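Local coordinates for uncharacterized protein (Treponema denticola ATCC 35404, PDB 6R9N), which senses iron(II) and oxygen for bacterial chemotaxis through a di-iron site that stabilises an iron-peroxy species, at residues M121-L133 / C141-L155. Residues are numbered along the deposited sequence; the frame is centred on the assembly and turned at random.
With FE (Fe (III) ion), chain D.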
ATOM      1  N   MET A 121      -6.903  17.356   3.033  1.00 44.68           N
ATOM      2  CA  MET A 121      -6.872  16.074   3.736  1.00 40.51           C
ATOM      3  C   MET A 121      -7.615  16.105   5.064  1.00 36.66           C
ATOM      4  O   MET A 121      -7.407  17.013   5.874  1.00 39.01           O
ATOM      5  CB  MET A 121      -5.426  15.652   3.992  1.00 41.02           C
ATOM      6  CG  MET A 121      -4.573  15.715   2.753  1.00 47.13           C
ATOM      7  SD  MET A 121      -5.236  14.578   1.536  1.00 47.82           S
ATOM      8  CE  MET A 121      -4.336  13.097   2.009  1.00 39.83           C
ATOM      9  N   VAL A 122      -8.484  15.122   5.277  1.00 35.49           N
ATOM     10  CA  VAL A 122      -9.054  14.837   6.589  1.00 29.02           C
ATOM     11  C   VAL A 122      -8.452  13.522   7.083  1.00 32.45           C
ATOM     12  O   VAL A 122      -8.837  12.446   6.599  1.00 27.73           O
ATOM     13  CB  VAL A 122     -10.584  14.758   6.545  1.00 32.77           C
ATOM     14  CG1 VAL A 122     -11.103  14.493   7.960  1.00 31.59           C
ATOM     15  CG2 VAL A 122     -11.184  16.045   5.924  1.00 28.46           C
ATOM     16  N   PRO A 123      -7.551  13.543   8.070  1.00 35.31           N
ATOM     17  CA  PRO A 123      -6.939  12.289   8.538  1.00 30.22           C
ATOM     18  C   PRO A 123      -7.908  11.535   9.435  1.00 31.38           C
ATOM     19  O   PRO A 123      -8.472  12.098  10.372  1.00 33.71           O
ATOM     20  CB  PRO A 123      -5.702  12.759   9.320  1.00 33.85           C
ATOM     21  CG  PRO A 123      -5.599  14.269   9.057  1.00 40.10           C
ATOM     22  CD  PRO A 123      -6.994  14.719   8.760  1.00 33.74           C
ATOM     23  N   ILE A 124      -8.112  10.257   9.150  1.00 32.26           N
ATOM     24  CA  ILE A 124      -8.974   9.411   9.969  1.00 29.55           C
ATOM     25  C   ILE A 124      -8.116   8.819  11.080  1.00 26.31           C
ATOM     26  O   ILE A 124      -7.093   8.187  10.783  1.00 23.22           O
ATOM     27  CB  ILE A 124      -9.647   8.305   9.147  1.00 27.13           C
ATOM     28  CG1 ILE A 124     -10.327   8.889   7.899  1.00 29.05           C
ATOM     29  CG2 ILE A 124     -10.675   7.597  10.009  1.00 24.68           C
ATOM     30  CD1 ILE A 124     -10.865   7.821   6.962  1.00 29.59           C
ATOM     31  N   PRO A 125      -8.465   9.017  12.347  1.00 26.85           N
ATOM     32  CA  PRO A 125      -7.700   8.385  13.425  1.00 28.91           C
ATOM     33  C   PRO A 125      -8.004   6.901  13.464  1.00 26.43           C
ATOM     34  O   PRO A 125      -9.009   6.437  12.926  1.00 26.96           O
ATOM     35  CB  PRO A 125      -8.194   9.100  14.688  1.00 31.21           C
ATOM     36  CG  PRO A 125      -9.608   9.508  14.341  1.00 26.49           C
ATOM     37  CD  PRO A 125      -9.641   9.760  12.845  1.00 29.57           C
ATOM     38  N   ASP A 126      -7.137   6.159  14.151  1.00 26.34           N
ATOM     39  CA  ASP A 126      -7.149   4.701  14.028  1.00 25.37           C
ATOM     40  C   ASP A 126      -8.514   4.072  14.331  1.00 27.45           C
ATOM     41  O   ASP A 126      -8.864   3.059  13.717  1.00 26.47           O
ATOM     42  CB  ASP A 126      -6.074   4.100  14.937  1.00 28.18           C
ATOM     43  CG  ASP A 126      -4.696   4.162  14.306  1.00 29.02           C
ATOM     44  OD1 ASP A 126      -4.609   4.425  13.079  1.00 31.80           O
ATOM     45  OD2 ASP A 126      -3.701   3.959  15.026  1.00 33.88           O
ATOM     46  N   LYS A 127      -9.299   4.630  15.255  1.00 22.24           N
ATOM     47  CA  LYS A 127     -10.567   4.013  15.638  1.00 23.58           C
ATOM     48  C   LYS A 127     -11.760   4.541  14.841  1.00 28.45           C
ATOM     49  O   LYS A 127     -12.904   4.175  15.134  1.00 28.98           O
ATOM     50  CB  LYS A 127     -10.829   4.192  17.135  1.00 26.22           C
ATOM     51  CG  LYS A 127      -9.928   3.322  18.005  1.00 28.09           C
ATOM     52  CD  LYS A 127     -10.122   3.573  19.483  1.00 33.73           C
ATOM     53  CE  LYS A 127      -8.989   2.933  20.271  1.00 32.00           C
ATOM     54  NZ  LYS A 127      -9.471   2.254  21.492  1.00 35.91           N
ATOM     55  N   GLY A 128     -11.521   5.370  13.839  1.00 26.07           N
ATOM     56  CA  GLY A 128     -12.558   5.801  12.935  1.00 27.59           C
ATOM     57  C   GLY A 128     -13.144   7.122  13.361  1.00 31.73           C
ATOM     58  O   GLY A 128     -12.748   7.728  14.358  1.00 28.85           O
ATOM     59  N   MET A 129     -14.103   7.567  12.560  1.00 28.94           N
ATOM     60  CA  MET A 129     -14.818   8.814  12.783  1.00 31.14           C
ATOM     61  C   MET A 129     -16.095   8.744  11.957  1.00 33.21           C
ATOM     62  O   MET A 129     -16.245   7.882  11.089  1.00 26.44           O
ATOM     63  CB  MET A 129     -13.969  10.022  12.390  1.00 29.61           C
ATOM     64  CG  MET A 129     -13.688  10.087  10.885  1.00 28.83           C
ATOM     65  SD  MET A 129     -12.529  11.356  10.353  1.00 34.07           S
ATOM     66  CE  MET A 129     -13.138  12.794  11.236  1.00 35.21           C
ATOM     67  N   SER A 130     -17.016   9.653  12.245  1.00 35.19           N
ATOM     68  CA  SER A 130     -18.266   9.779  11.508  1.00 31.80           C
ATOM     69  C   SER A 130     -18.242  10.983  10.570  1.00 33.60           C
ATOM     70  O   SER A 130     -17.522  11.961  10.794  1.00 32.25           O
ATOM     71  CB  SER A 130     -19.452   9.869  12.463  1.00 28.16           C
ATOM     72  OG  SER A 130     -19.666   8.608  13.075  1.00 34.33           O
ATOM     73  N   ILE A 131     -19.021  10.886   9.494  1.00 33.95           N
ATOM     74  CA  ILE A 131     -19.249  11.983   8.559  1.00 32.12           C
ATOM     75  C   ILE A 131     -20.755  12.220   8.492  1.00 37.53           C
ATOM     76  O   ILE A 131     -21.517  11.289   8.198  1.00 34.61           O
ATOM     77  CB  ILE A 131     -18.679  11.656   7.170  1.00 36.60           C
ATOM     78  CG1 ILE A 131     -17.227  11.182   7.297  1.00 34.45           C
ATOM     79  CG2 ILE A 131     -18.761  12.853   6.252  1.00 34.99           C
ATOM     80  CD1 ILE A 131     -16.704  10.477   6.051  1.00 38.77           C
ATOM     81  N   SER A 132     -21.187  13.446   8.814  1.00 32.95           N
ATOM     82  CA  SER A 132     -22.607  13.787   8.853  1.00 35.38           C
ATOM     83  C   SER A 132     -23.120  14.128   7.459  1.00 36.14           C
ATOM     84  O   SER A 132     -22.437  14.798   6.678  1.00 38.26           O
ATOM     85  CB  SER A 132     -22.866  14.986   9.773  1.00 37.27           C
ATOM     86  OG  SER A 132     -22.180  14.882  11.005  1.00 39.29           O
ATOM     87  N   LEU A 133     -24.335  13.701   7.159  1.00 32.21           N
ATOM     88  CA  LEU A 133     -24.892  14.006   5.852  1.00 34.35           C
ATOM     89  C   LEU A 133     -26.053  14.987   5.949  1.00 35.47           C
ATOM     90  O   LEU A 133     -26.733  15.064   6.979  1.00 32.18           O
ATOM     91  CB  LEU A 133     -25.370  12.722   5.171  1.00 34.09           C
ATOM     92  CG  LEU A 133     -24.252  11.729   4.864  1.00 34.19           C
ATOM     93  CD1 LEU A 133     -24.840  10.503   4.206  1.00 36.71           C
ATOM     94  CD2 LEU A 133     -23.190  12.379   3.997  1.00 34.59           C
ATOM     95  N   CYS A 141     -16.595   5.620   9.440  1.00 26.99           N
ATOM     96  CA  CYS A 141     -15.350   5.035   8.961  1.00 29.36           C
ATOM     97  C   CYS A 141     -15.029   3.832   9.838  1.00 29.68           C
ATOM     98  O   CYS A 141     -14.886   3.971  11.054  1.00 23.39           O
ATOM     99  CB  CYS A 141     -14.215   6.058   9.035  1.00 27.50           C
ATOM    100  SG  CYS A 141     -14.371   7.501   7.903  1.00 29.62           S
ATOM    101  N   ILE A 142     -14.891   2.664   9.217  1.00 27.90           N
ATOM    102  CA  ILE A 142     -14.837   1.386   9.922  1.00 23.97           C
ATOM    103  C   ILE A 142     -13.382   0.935   9.957  1.00 26.03           C
ATOM    104  O   ILE A 142     -12.799   0.701   8.890  1.00 23.51           O
ATOM    105  CB  ILE A 142     -15.726   0.322   9.254  1.00 26.74           C
ATOM    106  CG1 ILE A 142     -17.190   0.782   9.192  1.00 26.43           C
ATOM    107  CG2 ILE A 142     -15.589  -1.029   9.970  1.00 26.37           C
ATOM    108  CD1 ILE A 142     -17.752   1.298  10.542  1.00 27.23           C
ATOM    109  N   PRO A 143     -12.768   0.805  11.131  1.00 25.60           N
ATOM    110  CA  PRO A 143     -11.377   0.343  11.197  1.00 26.33           C
ATOM    111  C   PRO A 143     -11.214  -1.009  10.518  1.00 24.32           C
ATOM    112  O   PRO A 143     -11.899  -1.977  10.850  1.00 26.29           O
ATOM    113  CB  PRO A 143     -11.109   0.247  12.706  1.00 24.32           C
ATOM    114  CG  PRO A 143     -12.142   1.111  13.345  1.00 30.24           C
ATOM    115  CD  PRO A 143     -13.346   1.030  12.468  1.00 27.79           C
ATOM    116  N   SER A 144     -10.261  -1.086   9.591  1.00 24.90           N
ATOM    117  CA  SER A 144     -10.046  -2.314   8.825  1.00 22.64           C
ATOM    118  C   SER A 144      -8.568  -2.538   8.634  1.00 23.80           C
ATOM    119  O   SER A 144      -8.114  -2.943   7.557  1.00 20.60           O
ATOM    120  CB  SER A 144     -10.760  -2.254   7.474  1.00 24.47           C
ATOM    121  OG  SER A 144     -12.137  -1.969   7.652  1.00 26.40           O
ATOM    122  N   HIS A 145      -7.798  -2.271   9.683  1.00 20.75           N
ATOM    123  CA  HIS A 145      -6.356  -2.191   9.567  1.00 24.69           C
ATOM    124  C   HIS A 145      -5.741  -3.574   9.366  1.00 23.52           C
ATOM    125  O   HIS A 145      -6.261  -4.593   9.833  1.00 24.26           O
ATOM    126  CB  HIS A 145      -5.781  -1.498  10.806  1.00 21.62           C
ATOM    127  CG  HIS A 145      -6.400  -0.163  11.076  1.00 24.93           C
ATOM    128  ND1 HIS A 145      -6.332   0.884  10.177  1.00 23.39           N
ATOM    129  CD2 HIS A 145      -7.117   0.292  12.132  1.00 23.07           C
ATOM    130  CE1 HIS A 145      -6.973   1.929  10.675  1.00 26.03           C
ATOM    131  NE2 HIS A 145      -7.461   1.594  11.859  1.00 22.84           N
ATOM    132  N   PHE A 146      -4.635  -3.603   8.630  1.00 21.52           N
ATOM    133  CA  PHE A 146      -3.889  -4.836   8.376  1.00 23.33           C
ATOM    134  C   PHE A 146      -4.700  -5.864   7.592  1.00 26.42           C
ATOM    135  O   PHE A 146      -4.420  -7.074   7.663  1.00 24.88           O
ATOM    136  CB  PHE A 146      -3.364  -5.445   9.681  1.00 23.70           C
ATOM    137  CG  PHE A 146      -2.351  -4.589  10.348  1.00 22.61           C
ATOM    138  CD1 PHE A 146      -1.076  -4.481   9.823  1.00 25.64           C
ATOM    139  CD2 PHE A 146      -2.680  -3.844  11.462  1.00 25.96           C
ATOM    140  CE1 PHE A 146      -0.134  -3.660  10.422  1.00 26.60           C
ATOM    141  CE2 PHE A 146      -1.727  -3.021  12.074  1.00 26.34           C
ATOM    142  CZ  PHE A 146      -0.467  -2.936  11.554  1.00 23.39           C
ATOM    143  N   MET A 147      -5.672  -5.397   6.798  1.00 21.85           N
ATOM    144  CA  MET A 147      -6.447  -6.282   5.936  1.00 23.91           C
ATOM    145  C   MET A 147      -6.638  -5.684   4.539  1.00 24.94           C
ATOM    146  O   MET A 147      -7.760  -5.492   4.082  1.00 25.62           O
ATOM    147  CB  MET A 147      -7.811  -6.579   6.560  1.00 23.51           C
ATOM    148  CG  MET A 147      -7.755  -7.442   7.820  1.00 28.13           C
ATOM    149  SD  MET A 147      -9.270  -7.421   8.852  1.00 27.94           S
ATOM    150  CE  MET A 147     -10.507  -8.077   7.726  1.00 26.29           C
ATOM    151  N   HIS A 148      -5.552  -5.364   3.823  1.00 24.78           N
ATOM    152  CA  HIS A 148      -4.150  -5.641   4.161  1.00 22.04           C
ATOM    153  C   HIS A 148      -3.390  -4.453   4.745  1.00 22.80           C
ATOM    154  O   HIS A 148      -2.412  -4.628   5.484  1.00 23.93           O
ATOM    155  CB  HIS A 148      -3.404  -6.074   2.900  1.00 21.64           C
ATOM    156  CG  HIS A 148      -3.492  -5.074   1.784  1.00 23.98           C
ATOM    157  ND1 HIS A 148      -2.549  -4.090   1.579  1.00 24.82           N
ATOM    158  CD2 HIS A 148      -4.436  -4.890   0.833  1.00 21.30           C
ATOM    159  CE1 HIS A 148      -2.891  -3.363   0.534  1.00 21.60           C
ATOM    160  NE2 HIS A 148      -4.039  -3.823   0.066  1.00 22.67           N
ATOM    161  N   SER A 149      -3.821  -3.244   4.411  1.00 24.57           N
ATOM    162  CA  SER A 149      -2.962  -2.094   4.708  1.00 23.95           C
ATOM    163  C   SER A 149      -3.031  -1.742   6.195  1.00 23.75           C
ATOM    164  O   SER A 149      -4.105  -1.846   6.805  1.00 22.31           O
ATOM    165  CB  SER A 149      -3.400  -0.878   3.873  1.00 24.78           C
ATOM    166  OG  SER A 149      -2.890   0.337   4.396  1.00 23.54           O
ATOM    167  N   PRO A 150      -1.910  -1.295   6.786  1.00 21.08           N
ATOM    168  CA  PRO A 150      -1.915  -0.962   8.221  1.00 22.40           C
ATOM    169  C   PRO A 150      -2.831   0.199   8.574  1.00 25.44           C
ATOM    170  O   PRO A 150      -3.211   0.326   9.745  1.00 22.81           O
ATOM    171  CB  PRO A 150      -0.448  -0.611   8.526  1.00 22.89           C
ATOM    172  CG  PRO A 150       0.161  -0.265   7.203  1.00 24.18           C
ATOM    173  CD  PRO A 150      -0.586  -1.081   6.165  1.00 24.28           C
ATOM    174  N   GLY A 151      -3.150   1.071   7.616  1.00 27.73           N
ATOM    175  CA  GLY A 151      -4.154   2.110   7.792  1.00 23.70           C
ATOM    176  C   GLY A 151      -5.223   2.022   6.713  1.00 23.08           C
ATOM    177  O   GLY A 151      -5.072   2.599   5.632  1.00 23.22           O
ATOM    178  N   GLN A 152      -6.293   1.274   6.980  1.00 24.28           N
ATOM    179  CA  GLN A 152      -7.391   1.086   6.041  1.00 21.65           C
ATOM    180  C   GLN A 152      -8.707   1.265   6.777  1.00 22.44           C
ATOM    181  O   GLN A 152      -8.846   0.791   7.910  1.00 20.28           O
ATOM    182  CB  GLN A 152      -7.373  -0.319   5.384  1.00 25.92           C
ATOM    183  CG  GLN A 152      -8.605  -0.583   4.469  1.00 21.92           C
ATOM    184  CD  GLN A 152      -8.646  -1.981   3.797  1.00 26.46           C
ATOM    185  OE1 GLN A 152      -8.794  -2.092   2.571  1.00 26.27           O
ATOM    186  NE2 GLN A 152      -8.575  -3.034   4.599  1.00 22.49           N
ATOM    187  N   PHE A 153      -9.680   1.913   6.118  1.00 20.25           N
ATOM    188  CA  PHE A 153     -11.037   2.000   6.638  1.00 23.90           C
ATOM    189  C   PHE A 153     -12.049   1.563   5.589  1.00 22.57           C
ATOM    190  O   PHE A 153     -11.860   1.755   4.383  1.00 25.90           O
ATOM    191  CB  PHE A 153     -11.388   3.434   7.116  1.00 21.21           C
ATOM    192  CG  PHE A 153     -10.592   3.873   8.292  1.00 25.27           C
ATOM    193  CD1 PHE A 153     -11.047   3.629   9.582  1.00 28.27           C
ATOM    194  CD2 PHE A 153      -9.362   4.495   8.121  1.00 22.80           C
ATOM    195  CE1 PHE A 153     -10.303   4.019  10.679  1.00 24.30           C
ATOM    196  CE2 PHE A 153      -8.606   4.877   9.220  1.00 23.54           C
ATOM    197  CZ  PHE A 153      -9.074   4.633  10.494  1.00 22.44           C
ATOM    198  N   GLY A 154     -13.127   0.973   6.065  1.00 21.96           N
ATOM    199  CA  GLY A 154     -14.343   0.885   5.289  1.00 22.74           C
ATOM    200  C   GLY A 154     -15.246   2.057   5.606  1.00 25.73           C
ATOM    201  O   GLY A 154     -14.959   2.848   6.498  1.00 24.72           O
ATOM    202  N   LEU A 155     -16.333   2.184   4.841  1.00 24.56           N
ATOM    203  CA  LEU A 155     -17.314   3.238   5.087  1.00 28.52           C
ATOM    204  C   LEU A 155     -18.681   2.585   5.166  1.00 28.38           C
ATOM    205  O   LEU A 155     -19.118   1.938   4.206  1.00 28.65           O
ATOM    206  CB  LEU A 155     -17.265   4.322   3.988  1.00 29.57           C
ATOM    207  CG  LEU A 155     -17.897   5.692   4.278  1.00 30.22           C
ATOM    208  CD1 LEU A 155     -19.414   5.612   4.199  1.00 36.47           C
ATOM    209  CD2 LEU A 155     -17.450   6.217   5.688  1.00 24.29           C
TER
HETATM  210 FE    FE D 302      -5.078  -2.811  -1.580  1.00 22.58          FE
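Ile124 pushes its CG2 methyl onto one face of the Phe153 ring, 3.5 Å from the ring centroid and displaced toward the rim, a CH-pi contact. With CG2 anti to the backbone N, CG1 goes the other way and carries CD1 to Cys141 SG at 3.6 Å. That sulfur fills the hollow between the two isoleucines, with Ile131 CD1 and Met129 CG as its looser neighbours. The type I turn from Pro125 to Gly128 bends past the CE1-CZ end of Phe153. Gly128, with no side chain, lets the chain close in until its CA is 3.5 Å from Cys141 O, while the Pro143 ring lies against the Lys127 carbonyl.

Two straight hydrogen bonds hold the turn and the residue after it. Cys141 N reaches Met129 O at 2.8 Å; His145 NE2 donates to Asp126 O at 171°, in the carbonyl plane on a lone pair and in its own ring plane. Gln152 N donates to His145 ND1 from 23° out of the ring plane, so both nitrogens are engaged, which should limit turning of the ring. Asp126's side chain runs across that of His145, its carboxylate 64° from the ring plane, and forms a salt bridge with Arg198 of the second subunit.

Further along, His148 binds iron with His80, Asp82 and Asp167. The contact bridges both sheets of the metallo-beta-lactamase-like fold: strand 121-124 edges one beside strand 99-103, strands 130-132, 138-143 and 153-157 belong to the other, and helix 104-107 flanks the turn.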